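Local coordinates for SusD homolog (Bacteroides thetaiotaomicron, PDB 4MRU), which probably binds mucin O-glycans at the cell surface as a SusD-like outer-membrane lipoprotein, at residues A[430-435]-A[500-505]. Sequence-based numbering, arbitrary orientation.
Sequences SWSEHR and VWWDRK
A C-terminal loop packs a tryptophan against helix 427-437 here, in the buried interior of the SusD-like fold. The loop makes a type I beta turn from V500 to D503, and W502 reaches out of it to S432 and R435. The benzene end of the W502 indole does the touching. Its CH2 lies 3.9 Å from R435 CZ, over the centre of one guanidinium face. The two planes are 66° apart, so the ring meets the guanidinium tilted and does not stack flat on it. The indole of W431 covers the opposite guanidinium face, with CE2 offset toward the rim. R435 is bent at chi3 (-74°), which folds the guanidinium back along the helix between the two tryptophans. Weak bonds run from NE to W431 O and from NH2 to S432 OG, while NH1 is bonded to the backbone oxygens of D123 and R460. W502 CH2 also sits 3.5 Å from S432 O, and S432 CB packs on the same end of the ring. Within the turn, V500 CG2 lies over the centre of one indole face, 3.7 Å above its plane. An alanine in place of W502 would probably open a gap beside S432 and uncover one face of the R435 guanidinium. The side chain of D503 leaves the backbone toward the helix, but its OD1 is only near R435 O at 3.2 Å, two acceptors that do not bond. Its OD2 instead forms a salt bridge with R460. The R435 guanidinium thus lies between two indoles where the C-terminal loop packs on helix 427-437 in this TPR-like, largely helical SusD fold.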
# COMPACT_ATOMS: atom_id res chain seq x y z
N SER A 430 -0.53 -0.46 3.19
CA SER A 430 -1.03 -0.70 4.53
C SER A 430 -0.93 -2.18 4.92
O SER A 430 -0.62 -2.53 6.05
CB SER A 430 -2.46 -0.21 4.65
OG SER A 430 -2.50 1.20 4.72
N TRP A 431 -1.14 -3.05 3.95
CA TRP A 431 -0.96 -4.48 4.21
C TRP A 431 0.50 -4.79 4.55
O TRP A 431 0.76 -5.55 5.50
CB TRP A 431 -1.45 -5.29 3.02
CG TRP A 431 -1.27 -6.78 3.15
CD1 TRP A 431 -1.33 -7.51 4.28
CD2 TRP A 431 -1.01 -7.70 2.08
NE1 TRP A 431 -1.12 -8.84 4.00
CE2 TRP A 431 -0.93 -9.00 2.66
CE3 TRP A 431 -0.85 -7.56 0.70
CZ2 TRP A 431 -0.70 -10.15 1.91
CZ3 TRP A 431 -0.60 -8.71 -0.06
CH2 TRP A 431 -0.55 -9.99 0.56
N SER A 432 1.43 -4.21 3.79
CA SER A 432 2.84 -4.47 4.02
C SER A 432 3.20 -3.97 5.38
O SER A 432 3.91 -4.62 6.11
CB SER A 432 3.70 -3.85 2.92
OG SER A 432 3.42 -4.48 1.71
N GLU A 433 2.72 -2.78 5.73
CA GLU A 433 3.07 -2.23 7.03
C GLU A 433 2.45 -3.01 8.20
O GLU A 433 3.01 -3.05 9.30
CB GLU A 433 2.68 -0.75 7.07
CG GLU A 433 3.62 0.08 6.18
CD GLU A 433 5.04 0.02 6.71
OE1 GLU A 433 5.32 0.85 7.59
OE2 GLU A 433 5.83 -0.91 6.32
N HIS A 434 1.27 -3.56 7.97
CA HIS A 434 0.60 -4.41 8.94
C HIS A 434 1.36 -5.71 9.13
O HIS A 434 1.62 -6.13 10.25
CB HIS A 434 -0.89 -4.68 8.55
CG HIS A 434 -1.54 -5.72 9.41
ND1 HIS A 434 -2.06 -5.44 10.66
CD2 HIS A 434 -1.63 -7.07 9.27
CE1 HIS A 434 -2.46 -6.56 11.23
NE2 HIS A 434 -2.24 -7.56 10.40
N ARG A 435 1.79 -6.32 8.04
CA ARG A 435 2.68 -7.48 8.15
C ARG A 435 4.01 -7.18 8.91
O ARG A 435 4.47 -7.98 9.73
CB ARG A 435 2.97 -8.03 6.76
CG ARG A 435 1.74 -8.70 6.15
CD ARG A 435 2.06 -9.25 4.76
NE ARG A 435 2.17 -8.19 3.78
CZ ARG A 435 2.77 -8.29 2.59
NH1 ARG A 435 3.34 -9.42 2.23
NH2 ARG A 435 2.81 -7.23 1.78
N VAL A 500 7.49 -13.37 3.80
CA VAL A 500 8.52 -12.80 2.92
C VAL A 500 9.73 -12.39 3.77
O VAL A 500 9.62 -12.21 4.98
CB VAL A 500 8.00 -11.61 2.05
CG1 VAL A 500 6.72 -12.03 1.27
CG2 VAL A 500 7.73 -10.40 2.88
N TRP A 501 10.86 -12.14 3.08
CA TRP A 501 12.14 -11.93 3.78
C TRP A 501 12.12 -10.80 4.80
O TRP A 501 12.68 -10.95 5.87
CB TRP A 501 13.26 -11.72 2.74
CG TRP A 501 14.55 -11.23 3.34
CD1 TRP A 501 15.44 -11.94 4.08
CD2 TRP A 501 15.09 -9.92 3.20
NE1 TRP A 501 16.51 -11.14 4.44
CE2 TRP A 501 16.29 -9.88 3.93
CE3 TRP A 501 14.67 -8.76 2.55
CZ2 TRP A 501 17.09 -8.75 3.98
CZ3 TRP A 501 15.46 -7.61 2.64
CH2 TRP A 501 16.65 -7.63 3.34
N TRP A 502 11.50 -9.66 4.52
CA TRP A 502 11.55 -8.57 5.50
C TRP A 502 10.59 -8.76 6.70
O TRP A 502 10.66 -7.98 7.63
CB TRP A 502 11.30 -7.19 4.87
CG TRP A 502 10.08 -7.01 3.95
CD1 TRP A 502 10.12 -6.79 2.63
CD2 TRP A 502 8.70 -6.94 4.32
NE1 TRP A 502 8.87 -6.63 2.12
CE2 TRP A 502 7.97 -6.75 3.15
CE3 TRP A 502 8.01 -7.08 5.51
CZ2 TRP A 502 6.60 -6.65 3.13
CZ3 TRP A 502 6.62 -6.99 5.49
CH2 TRP A 502 5.94 -6.81 4.31
N ASP A 503 9.68 -9.74 6.64
CA ASP A 503 8.65 -9.94 7.67
C ASP A 503 9.23 -10.81 8.76
O ASP A 503 9.07 -12.06 8.77
CB ASP A 503 7.39 -10.54 7.04
CG ASP A 503 6.26 -10.76 8.03
OD1 ASP A 503 6.45 -10.40 9.22
OD2 ASP A 503 5.21 -11.32 7.60
N ARG A 504 9.99 -10.16 9.64
CA ARG A 504 10.79 -10.89 10.63
C ARG A 504 10.55 -10.43 12.05
O ARG A 504 11.15 -10.93 12.96
CB ARG A 504 12.28 -10.72 10.33
CG ARG A 504 12.69 -11.02 8.90
CD ARG A 504 14.21 -11.14 8.74
NE ARG A 504 14.65 -12.52 8.98
CZ ARG A 504 14.62 -13.50 8.08
NH1 ARG A 504 14.14 -13.30 6.85
NH2 ARG A 504 15.01 -14.70 8.41
N LYS A 505 9.67 -9.46 12.27
CA LYS A 505 9.40 -9.03 13.65
C LYS A 505 8.97 -10.22 14.55
O LYS A 505 8.08 -10.97 14.18
CB LYS A 505 8.34 -7.95 13.65
CG LYS A 505 8.09 -7.35 15.02
CD LYS A 505 7.00 -6.30 15.01
CE LYS A 505 6.86 -5.75 16.42
NZ LYS A 505 5.86 -4.68 16.51